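Local coordinates for protein Mannose/sialic acid-binding lectin (Polygonatum cyrtonema, PDB 3A0C) that probably binds carbohydrate, as a bulb-type lectin of beta-prism II fold with affinity for mannose and anti-HIV activity, at residues A[22-27]-A[85-90]. Numbering follows the deposited sequence.
Sequences YRLIMQ and YVLVLQ. Unlike the reference sequence in segment 22-27: Gln27 (reference Pro).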
# COMPACT_ATOMS: atom_id res chain seq x y z
N TYR A 22 4.67 -13.98 3.11
CA TYR A 22 3.23 -13.72 3.06
C TYR A 22 2.64 -13.65 1.65
O TYR A 22 3.23 -13.04 0.75
CB TYR A 22 2.93 -12.43 3.83
CG TYR A 22 3.53 -12.40 5.23
CD1 TYR A 22 3.85 -11.19 5.84
CD2 TYR A 22 3.79 -13.58 5.92
CE1 TYR A 22 4.42 -11.15 7.11
CE2 TYR A 22 4.35 -13.56 7.20
CZ TYR A 22 4.66 -12.34 7.78
OH TYR A 22 5.20 -12.31 9.04
N ARG A 23 1.47 -14.27 1.48
CA ARG A 23 0.76 -14.28 0.21
C ARG A 23 -0.75 -14.21 0.45
O ARG A 23 -1.33 -15.08 1.10
CB ARG A 23 1.05 -15.56 -0.58
CG ARG A 23 2.37 -16.21 -0.29
CD ARG A 23 2.16 -17.69 0.03
NE ARG A 23 3.37 -18.49 -0.21
CZ ARG A 23 3.42 -19.82 -0.10
NH1 ARG A 23 2.33 -20.50 0.25
NH2 ARG A 23 4.54 -20.46 -0.36
N LEU A 24 -1.38 -13.18 -0.09
CA LEU A 24 -2.81 -12.98 0.04
C LEU A 24 -3.38 -13.36 -1.32
O LEU A 24 -3.21 -12.63 -2.29
CB LEU A 24 -3.10 -11.52 0.34
CG LEU A 24 -4.56 -11.16 0.58
CD1 LEU A 24 -5.10 -11.92 1.79
CD2 LEU A 24 -4.65 -9.67 0.80
N ILE A 25 -4.08 -14.49 -1.37
CA ILE A 25 -4.62 -14.99 -2.62
C ILE A 25 -6.14 -15.13 -2.77
O ILE A 25 -6.85 -15.48 -1.82
CB ILE A 25 -3.97 -16.37 -2.97
CG1 ILE A 25 -4.50 -16.88 -4.31
CG2 ILE A 25 -4.29 -17.38 -1.90
CD1 ILE A 25 -3.77 -18.09 -4.83
N MET A 26 -6.62 -14.82 -3.97
CA MET A 26 -8.04 -14.94 -4.30
C MET A 26 -8.11 -16.28 -5.01
O MET A 26 -7.91 -16.37 -6.22
CB MET A 26 -8.46 -13.81 -5.25
CG MET A 26 -9.89 -13.89 -5.74
SD MET A 26 -11.15 -13.75 -4.45
CE MET A 26 -11.56 -15.50 -4.17
N GLN A 27 -8.39 -17.33 -4.25
CA GLN A 27 -8.43 -18.69 -4.78
C GLN A 27 -9.58 -18.99 -5.72
O GLN A 27 -10.55 -18.24 -5.81
CB GLN A 27 -8.46 -19.67 -3.62
CG GLN A 27 -7.18 -19.64 -2.80
CD GLN A 27 -7.29 -20.41 -1.52
OE1 GLN A 27 -6.32 -20.56 -0.79
NE2 GLN A 27 -8.50 -20.90 -1.22
N TYR A 85 -8.97 4.35 -2.59
CA TYR A 85 -8.43 3.62 -1.45
C TYR A 85 -7.43 2.57 -1.90
O TYR A 85 -7.22 2.36 -3.11
CB TYR A 85 -9.56 2.93 -0.68
CG TYR A 85 -10.57 3.89 -0.10
CD1 TYR A 85 -11.44 4.61 -0.92
CD2 TYR A 85 -10.63 4.10 1.28
CE1 TYR A 85 -12.35 5.53 -0.38
CE2 TYR A 85 -11.54 5.02 1.83
CZ TYR A 85 -12.39 5.73 1.00
OH TYR A 85 -13.28 6.64 1.53
N VAL A 86 -6.82 1.89 -0.93
CA VAL A 86 -5.81 0.88 -1.23
C VAL A 86 -5.88 -0.25 -0.21
O VAL A 86 -6.16 -0.03 0.97
CB VAL A 86 -4.36 1.53 -1.23
CG1 VAL A 86 -3.95 1.95 0.19
CG2 VAL A 86 -3.34 0.56 -1.83
N LEU A 87 -5.63 -1.47 -0.67
CA LEU A 87 -5.62 -2.66 0.17
C LEU A 87 -4.14 -3.05 0.25
O LEU A 87 -3.53 -3.34 -0.78
CB LEU A 87 -6.42 -3.77 -0.51
CG LEU A 87 -6.68 -5.10 0.20
CD1 LEU A 87 -7.48 -6.00 -0.72
CD2 LEU A 87 -5.39 -5.78 0.56
N VAL A 88 -3.58 -3.06 1.45
CA VAL A 88 -2.16 -3.37 1.62
C VAL A 88 -1.83 -4.62 2.47
O VAL A 88 -2.27 -4.74 3.62
CB VAL A 88 -1.40 -2.12 2.24
CG1 VAL A 88 0.09 -2.41 2.42
CG2 VAL A 88 -1.60 -0.92 1.35
N LEU A 89 -1.06 -5.54 1.88
CA LEU A 89 -0.57 -6.72 2.58
C LEU A 89 0.79 -6.24 3.14
O LEU A 89 1.75 -6.00 2.39
CB LEU A 89 -0.36 -7.89 1.61
CG LEU A 89 0.53 -9.04 2.12
CD1 LEU A 89 -0.02 -9.66 3.42
CD2 LEU A 89 0.65 -10.09 1.02
N GLN A 90 0.86 -6.09 4.46
CA GLN A 90 2.04 -5.57 5.14
C GLN A 90 3.06 -6.59 5.63
O GLN A 90 2.73 -7.73 5.91
CB GLN A 90 1.58 -4.70 6.32
CG GLN A 90 0.69 -3.55 5.89
CD GLN A 90 0.17 -2.72 7.06
OE1 GLN A 90 -0.33 -1.62 6.86
NE2 GLN A 90 0.28 -3.25 8.26
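The ring of Tyr22 turns an edge to the backbone carbonyl of Gln90, with Gln90 O near the ring plane, 3.6 Å from Tyr22 CD1. Neither face of the ring meets a side chain of 85-90; elsewhere Tyr22 packs on Asp36 and Arg93. CG of Tyr22 stands anti to its own carbonyl carbon, beside the backbone N (chi1 -51°), and chi2 of 154° turns the CD1 edge to the Gln90 oxygen. The contact joins two of the three sheets of the beta-prism II fold of bulb-type lectins: strand 22-26 belongs to one and strand 86-89 to another. Their axes pass 8.8 Å apart with N-to-C directions at 135°, and no hydrogen bond links the two segments, which meet mainly through apolar side chains.

Leu89 has the largest share of the buried surface. Its two methyls divide the work, Leu89 CD1 resting 4.1 Å from Tyr22 CB while Leu89 CD2 reaches the opposing backbone, 3.9 Å from Tyr22 O, and also touches Leu24 CB. CB of Leu89 points toward strand 22-26. Leu16 and Val18 of strand 15-18 also pack against Leu89, and Val95 touches both Leu24 and Leu87, so neighbouring strands continue the apolar core. Beyond the contact, the CA–CB bond of Gln90 points away from strand 22-26, and its OE1 is hydrogen-bonded to Tyr98 OH. Leu24 and Leu87 cross obliquely, touching methyl to methyl with Leu24 CD2 4.0 Å from Leu87 CD2.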